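Local coordinates for protein putative streptothricin acetyltransferase (Bacillus anthracis, PDB 3PP9) that binds acetyl coenzyme A and, as a GNAT-family enzyme, probably transfers its acetyl group to the antibiotic streptothricin, at residues F26-R31 with E48-Y53; A30-S35 with V177-Y182; E104-D109 with R120-A125. All blocks are in the same frame, centred on the assembly; numbering follows the deposited sequence. Where two conformers were deposited one is given.

Contact 1: residues F26-R31 with E48-Y53; sequences FIVNAR and EDVPSY
Two antiparallel strands of a beta hairpin pair here, in the two-stranded sheet that strands 25-36 and 43-56 form apart from the main sheet, partly exposed to solvent. Arg31 and Glu48 make a hydrogen-bonded pair in which Arg31 N donates to Glu48 O at 2.8 Å and Glu48 N returns a bond to Arg31 O. At the other end Val28 and Tyr53 do the same; the bond from Val28 N to Tyr53 O, 2.7 Å, runs almost along the C=O axis. Between these pairs the register slips by two residues, a beta bulge on the 48-53 side. There Val50 N reaches Asn29 O at 3.2 Å, with the donor standing above the carbonyl plane. In this GNAT-family protein the hairpin lies beside the cofactor site, and the side chain of Phe26 touches acetyl coenzyme A. Tyr53 CG sits in the crowded position between backbone N and carbonyl carbon (chi1 62°), which lays one ring face against Val28. The CB of Val28 is 3.7 Å from the centroid of the Tyr53 ring, a CH-pi contact suited to a branched, compact residue, while Tyr53 OH is hydrogen-bonded to Asn144. Val50, its CG2 3.9 Å from Val28 CG1, turns CG1 against the aliphatic stem of Arg31. That extended stem runs alongside Glu48, and Arg31 NH2 keeps a long, weak salt bridge of 3.9 Å to Glu48 OE2, with the guanidinium and carboxylate planes 49° apart.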
loop_
_atom_site.group_PDB
_atom_site.type_symbol
_atom_site.label_atom_id
_atom_site.label_comp_id
_atom_site.label_asym_id
_atom_site.label_seq_id
_atom_site.Cartn_x
_atom_site.Cartn_y
_atom_site.Cartn_z
ATOM N N PHE A 26 7.301 -21.184 7.158
ATOM C CA PHE A 26 7.694 -21.701 5.862
ATOM C C PHE A 26 9.182 -21.545 5.686
ATOM O O PHE A 26 9.846 -20.826 6.430
ATOM C CB PHE A 26 6.930 -21.032 4.723
ATOM C CG PHE A 26 7.105 -19.553 4.651
ATOM C CD1 PHE A 26 6.290 -18.717 5.405
ATOM C CD2 PHE A 26 8.039 -18.985 3.801
ATOM C CE1 PHE A 26 6.415 -17.342 5.341
ATOM C CE2 PHE A 26 8.171 -17.606 3.732
ATOM C CZ PHE A 26 7.372 -16.790 4.511
ATOM N N ILE A 27 9.726 -22.284 4.727
ATOM C CA ILE A 27 11.153 -22.257 4.442
ATOM C C ILE A 27 11.448 -21.362 3.253
ATOM O O ILE A 27 10.909 -21.576 2.168
ATOM C CB ILE A 27 11.658 -23.653 4.068
ATOM C CG1 ILE A 27 11.327 -24.668 5.156
ATOM C CG2 ILE A 27 13.165 -23.610 3.772
ATOM C CD1 ILE A 27 11.675 -26.095 4.750
ATOM N N VAL A 28 12.326 -20.383 3.468
ATOM C CA VAL A 28 12.765 -19.457 2.453
ATOM C C VAL A 28 13.951 -20.193 1.833
ATOM O O VAL A 28 14.908 -20.505 2.538
ATOM C CB VAL A 28 13.253 -18.130 3.029
ATOM C CG1 VAL A 28 13.986 -17.304 1.934
ATOM C CG2 VAL A 28 12.056 -17.349 3.577
ATOM N N ASN A 29 13.891 -20.503 0.536
ATOM C CA ASN A 29 15.001 -21.182 -0.136
ATOM C C ASN A 29 15.452 -20.487 -1.400
ATOM O O ASN A 29 16.424 -20.913 -2.038
ATOM C CB ASN A 29 14.637 -22.635 -0.457
ATOM C CG ASN A 29 13.378 -22.767 -1.281
ATOM O OD1 ASN A 29 12.795 -21.781 -1.745
ATOM N ND2 ASN A 29 12.908 -24.007 -1.428
ATOM N N ALA A 30 14.751 -19.402 -1.755
ATOM C CA ALA A 30 15.040 -18.658 -2.956
ATOM C C ALA A 30 14.323 -17.337 -2.897
ATOM O O ALA A 30 13.566 -17.073 -1.967
ATOM C CB ALA A 30 14.540 -19.446 -4.161
ATOM N N ARG A 31 14.577 -16.502 -3.893
ATOM C CA ARG A 31 13.913 -15.212 -3.963
ATOM C C ARG A 31 13.678 -14.828 -5.396
ATOM O O ARG A 31 14.396 -15.270 -6.303
ATOM C CB ARG A 31 14.723 -14.103 -3.278
ATOM C CG ARG A 31 16.100 -13.807 -3.878
ATOM C CD ARG A 31 16.746 -12.604 -3.215
ATOM N NE ARG A 31 18.087 -12.338 -3.742
ATOM C CZ ARG A 31 18.799 -11.232 -3.513
ATOM N NH1 ARG A 31 18.309 -10.221 -2.797
ATOM N NH2 ARG A 31 20.011 -11.113 -4.043
ATOM N N GLU A 48 16.151 -16.994 -7.825
ATOM C CA GLU A 48 17.548 -17.157 -7.418
ATOM C C GLU A 48 17.591 -17.854 -6.065
ATOM O O GLU A 48 16.908 -17.446 -5.131
ATOM C CB GLU A 48 18.263 -15.809 -7.297
ATOM C CG GLU A 48 19.748 -15.919 -6.955
ATOM C CD GLU A 48 20.468 -14.575 -6.843
ATOM O OE1 GLU A 48 21.669 -14.574 -6.497
ATOM O OE2 GLU A 48 19.852 -13.529 -7.096
ATOM N N ASP A 49 18.394 -18.907 -5.938
ATOM C CA ASP A 49 18.496 -19.595 -4.658
ATOM C C ASP A 49 19.183 -18.688 -3.645
ATOM O O ASP A 49 20.030 -17.867 -4.010
ATOM C CB ASP A 49 19.352 -20.866 -4.787
ATOM C CG ASP A 49 18.675 -22.001 -5.571
ATOM O OD1 ASP A 49 17.466 -21.956 -5.835
ATOM O OD2 ASP A 49 19.392 -22.973 -5.916
ATOM N N VAL A 50 18.819 -18.845 -2.372
ATOM C CA VAL A 50 19.440 -18.109 -1.264
ATOM C C VAL A 50 19.639 -19.112 -0.123
ATOM O O VAL A 50 18.943 -20.126 -0.078
ATOM C CB VAL A 50 18.574 -16.950 -0.756
ATOM C CG1 VAL A 50 18.361 -15.924 -1.863
ATOM C CG2 VAL A 50 17.253 -17.474 -0.179
ATOM N N PRO A 51 20.626 -18.881 0.774
ATOM C CA PRO A 51 20.807 -19.801 1.897
ATOM C C PRO A 51 19.473 -19.935 2.627
ATOM O O PRO A 51 18.825 -18.934 2.949
ATOM C CB PRO A 51 21.882 -19.120 2.742
ATOM C CG PRO A 51 22.625 -18.280 1.763
ATOM C CD PRO A 51 21.620 -17.793 0.796
ATOM N N SER A 52 19.057 -21.170 2.893
ATOM C CA SER A 52 17.743 -21.385 3.459
ATOM C C SER A 52 17.575 -21.068 4.929
ATOM O O SER A 52 18.531 -21.136 5.725
ATOM C CB SER A 52 17.300 -22.830 3.203
ATOM O OG SER A 52 17.355 -23.159 1.817
ATOM N N TYR A 53 16.349 -20.696 5.275
ATOM C CA TYR A 53 15.976 -20.399 6.632
ATOM C C TYR A 53 14.472 -20.513 6.774
ATOM O O TYR A 53 13.743 -20.516 5.781
ATOM C CB TYR A 53 16.459 -19.006 7.059
ATOM C CG TYR A 53 15.916 -17.820 6.290
ATOM C CD1 TYR A 53 14.830 -17.071 6.757
ATOM C CD2 TYR A 53 16.502 -17.416 5.104
ATOM C CE1 TYR A 53 14.376 -15.979 6.061
ATOM C CE2 TYR A 53 16.060 -16.324 4.409
ATOM C CZ TYR A 53 14.987 -15.611 4.879
ATOM O OH TYR A 53 14.563 -14.536 4.137
#

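Contact 2: residues A30-S35 with V177-Y182; sequences ARLMLS and VAIYWY
Leu32 and Leu34, two residues apart on strand 30-35, both turn their side chains toward segment 177-182 and form a shallow notch that receives the tip of Ile179. The strands run at 75° to each other with their axes 10.0 Å apart, so branched and long aliphatic residues must bridge the gap with their ends. Ile179 does so with CG1 anti to its carbonyl carbon (chi1 -56°) and CD1 extended beyond it (chi2 -180°), a slender knob that enters the notch. Its CD1 lies 3.7 Å from Leu32 CD2, where the side chains cross at about a right angle, and 4.2 Å from Leu34 CD2, where they cross obliquely. The other branch of Leu34, CD1, lies against Val177 CG1 at 3.9 Å and also borders Ile179 CG1. Leu32 CD2 also comes to 4.5 Å from Trp181 CZ2, meeting the indole obliquely. Helix 146-154 closes over this end, with Cys149 against both Leu32 and Trp181, while Phe162 and Ile159 of strand 158-163 pack on Leu34 and Ile179. Thus the hairpin strand is laid against the C-terminal part of the GNAT sheet. A polar link runs indirectly through Asn143, whose OD1 accepts from Val177 N and whose ND2 donates to Leu32 O. Because only apolar side-chain atoms meet between the two segments, their direct contact is hydrophobic and without directional bonds.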
loop_
_atom_site.group_PDB
_atom_site.type_symbol
_atom_site.label_atom_id
_atom_site.label_comp_id
_atom_site.label_asym_id
_atom_site.label_seq_id
_atom_site.Cartn_x
_atom_site.Cartn_y
_atom_site.Cartn_z
ATOM N N ALA A 30 14.751 -19.402 -1.755
ATOM C CA ALA A 30 15.040 -18.658 -2.956
ATOM C C ALA A 30 14.323 -17.337 -2.897
ATOM O O ALA A 30 13.566 -17.073 -1.967
ATOM C CB ALA A 30 14.540 -19.446 -4.161
ATOM N N ARG A 31 14.577 -16.502 -3.893
ATOM C CA ARG A 31 13.913 -15.212 -3.963
ATOM C C ARG A 31 13.678 -14.828 -5.396
ATOM O O ARG A 31 14.396 -15.270 -6.303
ATOM C CB ARG A 31 14.723 -14.103 -3.278
ATOM C CG ARG A 31 16.100 -13.807 -3.878
ATOM C CD ARG A 31 16.746 -12.604 -3.215
ATOM N NE ARG A 31 18.087 -12.338 -3.742
ATOM C CZ ARG A 31 18.799 -11.232 -3.513
ATOM N NH1 ARG A 31 18.309 -10.221 -2.797
ATOM N NH2 ARG A 31 20.011 -11.113 -4.043
ATOM N N LEU A 32 12.610 -14.064 -5.615
ATOM C CA LEU A 32 12.297 -13.555 -6.944
ATOM C C LEU A 32 13.158 -12.347 -7.266
ATOM O O LEU A 32 13.435 -11.499 -6.410
ATOM C CB LEU A 32 10.816 -13.198 -7.126
ATOM C CG LEU A 32 9.815 -14.274 -7.585
ATOM C CD1 LEU A 32 9.705 -15.479 -6.707
ATOM C CD2 LEU A 32 8.434 -13.658 -7.766
HETATM N N MSE A 33 13.595 -12.307 -8.518
HETATM C CA MSE A 33 14.421 -11.229 -9.036
HETATM C C MSE A 33 13.514 -10.572 -10.049
HETATM O O MSE A 33 13.121 -11.218 -11.008
HETATM C CB MSE A 33 15.639 -11.794 -9.759
HETATM C CG MSE A 33 16.436 -12.785 -8.943
HETATM SE SE MSE A 33 17.150 -11.988 -7.335
HETATM C CE MSE A 33 18.366 -10.672 -8.109
ATOM N N LEU A 34 13.141 -9.314 -9.837
ATOM C CA LEU A 34 12.230 -8.655 -10.768
ATOM C C LEU A 34 12.821 -7.857 -11.910
ATOM O O LEU A 34 13.931 -7.318 -11.822
ATOM C CB LEU A 34 11.330 -7.722 -9.940
ATOM C CG LEU A 34 10.544 -8.391 -8.814
ATOM C CD1 LEU A 34 9.866 -7.347 -7.971
ATOM C CD2 LEU A 34 9.539 -9.383 -9.343
ATOM N N SER A 35 12.073 -7.826 -13.012
ATOM C CA SER A 35 12.452 -7.051 -14.183
ATOM C C SER A 35 11.176 -6.479 -14.792
ATOM O O SER A 35 10.068 -6.970 -14.531
ATOM C CB SER A 35 13.219 -7.880 -15.213
ATOM O OG SER A 35 12.435 -8.957 -15.687
ATOM N N VAL A 177 11.833 -7.263 -0.910
ATOM C CA VAL A 177 11.037 -6.518 -1.891
ATOM C C VAL A 177 9.579 -6.934 -1.780
ATOM O O VAL A 177 9.270 -8.125 -1.709
ATOM C CB VAL A 177 11.514 -6.815 -3.336
ATOM C CG1 VAL A 177 10.737 -6.005 -4.376
ATOM C CG2 VAL A 177 13.041 -6.552 -3.490
ATOM N N ALA A 178 8.680 -5.955 -1.730
ATOM C CA ALA A 178 7.245 -6.228 -1.692
ATOM C C ALA A 178 6.774 -6.456 -3.118
ATOM O O ALA A 178 7.169 -5.719 -4.033
ATOM C CB ALA A 178 6.488 -5.018 -1.111
ATOM N N ILE A 179 5.944 -7.478 -3.314
ATOM C CA ILE A 179 5.386 -7.808 -4.614
ATOM C C ILE A 179 3.864 -7.779 -4.479
ATOM O O ILE A 179 3.301 -8.396 -3.574
ATOM C CB ILE A 179 5.840 -9.180 -5.140
ATOM C CG1 ILE A 179 7.369 -9.250 -5.191
ATOM C CG2 ILE A 179 5.244 -9.431 -6.521
ATOM C CD1 ILE A 179 7.914 -10.584 -5.708
ATOM N N TYR A 180 3.215 -7.055 -5.376
ATOM C CA TYR A 180 1.742 -6.922 -5.357
ATOM C C TYR A 180 1.111 -7.761 -6.483
ATOM O O TYR A 180 1.435 -7.577 -7.657
ATOM C CB TYR A 180 1.381 -5.441 -5.409
ATOM C CG TYR A 180 2.065 -4.721 -4.271
ATOM C CD1 TYR A 180 1.501 -4.669 -3.015
ATOM C CD2 TYR A 180 3.307 -4.137 -4.459
ATOM C CE1 TYR A 180 2.163 -4.015 -1.963
ATOM C CE2 TYR A 180 3.959 -3.489 -3.425
ATOM C CZ TYR A 180 3.394 -3.442 -2.193
ATOM O OH TYR A 180 4.082 -2.786 -1.194
ATOM N N TRP A 181 0.230 -8.682 -6.089
ATOM C CA TRP A 181 -0.403 -9.637 -7.001
ATOM C C TRP A 181 -1.870 -9.333 -7.132
ATOM O O TRP A 181 -2.513 -8.989 -6.144
ATOM C CB TRP A 181 -0.238 -11.061 -6.472
ATOM C CG TRP A 181 1.168 -11.590 -6.438
ATOM C CD1 TRP A 181 2.081 -11.427 -5.438
ATOM C CD2 TRP A 181 1.792 -12.418 -7.425
ATOM N NE1 TRP A 181 3.245 -12.096 -5.752
ATOM C CE2 TRP A 181 3.091 -12.716 -6.962
ATOM C CE3 TRP A 181 1.382 -12.934 -8.656
ATOM C CZ2 TRP A 181 3.982 -13.492 -7.706
ATOM C CZ3 TRP A 181 2.250 -13.710 -9.379
ATOM C CH2 TRP A 181 3.550 -13.984 -8.901
ATOM N N TYR A 182 -2.378 -9.514 -8.350
ATOM C CA TYR A 182 -3.749 -9.204 -8.705
ATOM C C TYR A 182 -4.441 -10.266 -9.528
ATOM O O TYR A 182 -3.846 -10.830 -10.431
ATOM C CB TYR A 182 -3.741 -7.925 -9.578
ATOM C CG TYR A 182 -3.226 -6.722 -8.822
ATOM C CD1 TYR A 182 -4.091 -5.863 -8.164
ATOM C CD2 TYR A 182 -1.865 -6.479 -8.711
ATOM C CE1 TYR A 182 -3.606 -4.789 -7.415
ATOM C CE2 TYR A 182 -1.383 -5.406 -7.961
ATOM C CZ TYR A 182 -2.260 -4.550 -7.354
ATOM O OH TYR A 182 -1.752 -3.518 -6.584
#

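Contact 3: residues E104-D109 with R120-A125; sequences EDITVD and RLIAQA. With ACO (acetyl coenzyme *a), chain D.
Acetyl coenzyme A lies along strand 105-108 and is held by the strand's backbone much as another strand would be. Ile106 N donates to the acetyl oxygen O of the cofactor at 3.1 Å, Ile106 O accepts from its N4P at 2.8 Å, and Val108 N gives the straightest of the three bonds, 172° at the hydrogen, to its O9P. Such pairing with the pantetheine arm is a hallmark of the GNAT fold, and the bond to the thioester carbonyl would be expected to polarise it. Val108 adds a branched apolar wall beside the phosphate end, its CG2 3.5 Å from O5A of the cofactor. Next to this shell, Thr107 OG1 donates to the syn lone pair of Asp105 OD1, 2.8 Å away, on the strand face away from the helix. The other face is aliphatic. Ile106 extends CG1 anti to its backbone N (chi1 179°) and carries CD1 to Leu121 CB, 4.1 Å away, and to Ile122 CD1, 4.0 Å away. Leu121 reaches further along the strand, its CD1 4.2 Å from Val108 CG2. Beta-branched Ile106 and Val108 suit a strand, and with the axes 10.1 Å apart, side-chain ends such as Ile106 CD1 and Leu121 CD1 must span the gap. Both elements belong to the beta-alpha-beta unit of strand 101-108, helix 117-131 and strand 136-142; Phe151 of helix 146-154 touches Ile106 and Ile122, and Ile8 of strand 7-10 touches Leu121.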
loop_
_atom_site.group_PDB
_atom_site.type_symbol
_atom_site.label_atom_id
_atom_site.label_comp_id
_atom_site.label_asym_id
_atom_site.label_seq_id
_atom_site.Cartn_x
_atom_site.Cartn_y
_atom_site.Cartn_z
ATOM N N GLU A 104 -5.373 -10.404 3.539
ATOM C CA GLU A 104 -4.486 -9.990 4.606
ATOM C C GLU A 104 -3.578 -11.133 5.025
ATOM O O GLU A 104 -2.432 -10.892 5.430
ATOM C CB GLU A 104 -5.294 -9.554 5.813
ATOM C CG GLU A 104 -6.086 -8.279 5.601
ATOM C CD GLU A 104 -5.244 -7.027 5.598
ATOM O OE1 GLU A 104 -4.035 -7.080 5.897
ATOM O OE2 GLU A 104 -5.805 -5.963 5.301
ATOM N N ASP A 105 -4.102 -12.366 4.945
ATOM C CA ASP A 105 -3.359 -13.561 5.325
ATOM C C ASP A 105 -4.072 -14.795 4.835
ATOM O O ASP A 105 -5.307 -14.866 4.907
ATOM C CB ASP A 105 -3.264 -13.621 6.874
ATOM C CG ASP A 105 -2.488 -14.833 7.436
ATOM O OD1 ASP A 105 -2.222 -15.824 6.737
ATOM O OD2 ASP A 105 -2.172 -14.788 8.677
ATOM N N ILE A 106 -3.311 -15.706 4.251
ATOM C CA ILE A 106 -3.834 -17.012 3.886
ATOM C C ILE A 106 -2.817 -17.977 4.478
ATOM O O ILE A 106 -1.611 -17.830 4.267
ATOM C CB ILE A 106 -4.110 -17.255 2.398
ATOM C CG1 ILE A 106 -4.624 -18.699 2.191
ATOM C CG2 ILE A 106 -2.836 -17.013 1.531
ATOM C CD1 ILE A 106 -4.984 -19.057 0.754
ATOM N N THR A 107 -3.303 -18.926 5.268
ATOM C CA THR A 107 -2.427 -19.910 5.877
ATOM C C THR A 107 -3.046 -21.286 5.885
ATOM O O THR A 107 -4.212 -21.448 6.219
ATOM C CB THR A 107 -2.117 -19.573 7.343
ATOM O OG1 THR A 107 -1.327 -18.375 7.416
ATOM C CG2 THR A 107 -1.320 -20.700 8.023
ATOM N N VAL A 108 -2.247 -22.273 5.488
ATOM C CA VAL A 108 -2.630 -23.669 5.586
ATOM C C VAL A 108 -1.581 -24.276 6.547
ATOM O O VAL A 108 -0.361 -24.045 6.399
ATOM C CB VAL A 108 -2.666 -24.387 4.223
ATOM C CG1 VAL A 108 -2.801 -25.911 4.402
ATOM C CG2 VAL A 108 -3.813 -23.840 3.380
ATOM N N ASP A 109 -2.043 -25.011 7.556
ATOM C CA ASP A 109 -1.161 -25.653 8.534
ATOM C C ASP A 109 -0.071 -26.389 7.750
ATOM O O ASP A 109 -0.363 -27.107 6.790
ATOM C CB ASP A 109 -1.996 -26.617 9.384
ATOM C CG ASP A 109 -1.273 -27.165 10.623
ATOM O OD1 ASP A 109 -0.329 -26.554 11.144
ATOM O OD2 ASP A 109 -1.738 -28.215 11.132
ATOM N N ARG A 120 -8.749 -23.984 -2.467
ATOM C CA ARG A 120 -10.163 -23.965 -2.046
ATOM C C ARG A 120 -10.461 -22.680 -1.256
ATOM O O ARG A 120 -11.539 -22.117 -1.366
ATOM C CB ARG A 120 -10.518 -25.208 -1.219
ATOM C CG ARG A 120 -10.638 -26.489 -2.000
ATOM C CD ARG A 120 -11.975 -26.557 -2.730
ATOM N NE ARG A 120 -13.078 -26.494 -1.763
ATOM C CZ ARG A 120 -13.595 -27.537 -1.113
ATOM N NH1 ARG A 120 -13.140 -28.772 -1.318
ATOM N NH2 ARG A 120 -14.585 -27.342 -0.247
ATOM N N LEU A 121 -9.502 -22.214 -0.455
ATOM C CA LEU A 121 -9.692 -20.966 0.299
ATOM C C LEU A 121 -9.794 -19.780 -0.680
ATOM O O LEU A 121 -10.646 -18.914 -0.499
ATOM C CB LEU A 121 -8.613 -20.764 1.351
ATOM C CG LEU A 121 -8.711 -21.680 2.554
ATOM C CD1 LEU A 121 -7.390 -21.704 3.334
ATOM C CD2 LEU A 121 -9.840 -21.273 3.482
ATOM N N ILE A 122 -8.945 -19.777 -1.698
ATOM C CA ILE A 122 -8.944 -18.742 -2.726
ATOM C C ILE A 122 -10.285 -18.772 -3.469
ATOM O O ILE A 122 -10.888 -17.732 -3.729
ATOM C CB ILE A 122 -7.750 -18.890 -3.701
ATOM C CG1 ILE A 122 -6.428 -18.585 -2.997
ATOM C CG2 ILE A 122 -7.893 -17.943 -4.912
ATOM C CD1 ILE A 122 -6.274 -17.157 -2.471
ATOM N N ALA A 123 -10.780 -19.965 -3.801
ATOM C CA ALA A 123 -12.061 -20.056 -4.493
ATOM C C ALA A 123 -13.155 -19.400 -3.666
ATOM O O ALA A 123 -13.997 -18.664 -4.201
ATOM C CB ALA A 123 -12.408 -21.490 -4.792
ATOM N N GLN A 124 -13.165 -19.645 -2.356
ATOM C CA GLN A 124 -14.177 -19.036 -1.515
ATOM C C GLN A 124 -14.002 -17.520 -1.442
ATOM O O GLN A 124 -14.978 -16.787 -1.382
ATOM C CB GLN A 124 -14.186 -19.643 -0.111
ATOM C CG GLN A 124 -15.250 -19.066 0.804
ATOM C CD GLN A 124 -16.659 -19.336 0.336
ATOM O OE1 GLN A 124 -17.045 -20.489 0.177
ATOM N NE2 GLN A 124 -17.452 -18.277 0.151
ATOM N N ALA A 125 -12.769 -17.052 -1.433
ATOM C CA ALA A 125 -12.487 -15.631 -1.395
ATOM C C ALA A 125 -13.008 -14.979 -2.662
ATOM O O ALA A 125 -13.536 -13.872 -2.602
ATOM C CB ALA A 125 -10.975 -15.389 -1.236
HETATM N N1A ACO D . 5.890 -24.315 -4.791
HETATM C C2A ACO D . 5.345 -24.386 -6.020
HETATM N N3A ACO D . 4.023 -24.483 -6.232
HETATM C C4A ACO D . 3.171 -24.513 -5.176
HETATM C C5A ACO D . 3.706 -24.459 -3.813
HETATM C C6A ACO D . 5.155 -24.365 -3.661
HETATM N N6A ACO D . 5.683 -24.312 -2.422
HETATM N N7A ACO D . 2.670 -24.520 -2.968
HETATM C C8A ACO D . 1.551 -24.611 -3.722
HETATM N N9A ACO D . 1.854 -24.598 -5.034
HETATM C C1B ACO D . 0.926 -24.739 -6.168
HETATM C C2B ACO D . 0.444 -26.191 -6.173
HETATM O O2B ACO D . 1.309 -27.117 -6.845
HETATM C C3B ACO D . -0.909 -26.094 -6.824
HETATM O O3B ACO D . -0.747 -26.147 -8.235
HETATM P P3B ACO D . -1.737 -26.967 -9.198
HETATM O O7A ACO D . -3.085 -26.302 -9.012
HETATM O O8A ACO D . -1.650 -28.374 -8.666
HETATM O O9A ACO D . -1.099 -26.741 -10.554
HETATM C C4B ACO D . -1.404 -24.720 -6.419
HETATM O O4B ACO D . -0.249 -23.942 -6.064
HETATM C C5B ACO D . -2.377 -24.806 -5.249
HETATM O O5B ACO D . -1.654 -25.231 -4.092
HETATM P P1A ACO D . -2.426 -25.680 -2.760
HETATM O O1A ACO D . -2.061 -27.109 -2.430
HETATM O O2A ACO D . -3.868 -25.309 -2.941
HETATM O O3A ACO D . -1.723 -24.678 -1.702
HETATM P P2A ACO D . -1.589 -24.889 -0.126
HETATM O O4A ACO D . -0.236 -25.509 0.071
HETATM O O5A ACO D . -2.795 -25.553 0.480
HETATM O O6A ACO D . -1.603 -23.373 0.433
HETATM C CBP ACO D . -0.242 -21.491 1.052
HETATM C CCP ACO D . -0.735 -22.378 -0.084
HETATM C CDP ACO D . 0.575 -20.350 0.462
HETATM C CEP ACO D . -1.440 -20.936 1.818
HETATM C CAP ACO D . 0.624 -22.311 2.016
HETATM O OAP ACO D . 1.877 -22.652 1.363
HETATM C C9P ACO D . 0.978 -21.590 3.286
HETATM O O9P ACO D . 0.199 -21.513 4.203
HETATM N N8P ACO D . 2.193 -21.037 3.395
HETATM C C7P ACO D . 2.660 -20.365 4.611
HETATM C C6P ACO D . 1.948 -19.070 4.899
HETATM C C5P ACO D . 2.109 -18.151 3.722
HETATM O O5P ACO D . 3.170 -18.047 3.133
HETATM N N4P ACO D . 1.048 -17.466 3.357
HETATM C C3P ACO D . 1.031 -16.527 2.250
HETATM C C2P ACO D . 1.636 -15.225 2.773
HETATM S S1P ACO D . 1.194 -13.830 1.757
HETATM C C ACO D . -0.383 -13.496 2.261
HETATM O O ACO D . -0.920 -14.184 3.103
HETATM C CH3 ACO D . -1.107 -12.351 1.640
#

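Contacts 1 and 2 share strand 25-36, with Ala30 and Arg31 common to both, and they touch where Glu48 OE2 lies 3.1 Å from SE of selenomethionine Met33. Contact 1 is the more exposed, joined by backbone bonds, a CH-pi contact and a weak ion pair. Contact 2 is buried, and its side chains meet through apolar groups alone as the same strand turns its inward residues to the main sheet. Contact 3, also buried and nearest the centre of the chain, joins a strand of that sheet to a helix through aliphatic side chains, while the backbone of Ile106 and Val108 serves acetyl coenzyme A; contact 1 meets the cofactor through Phe26.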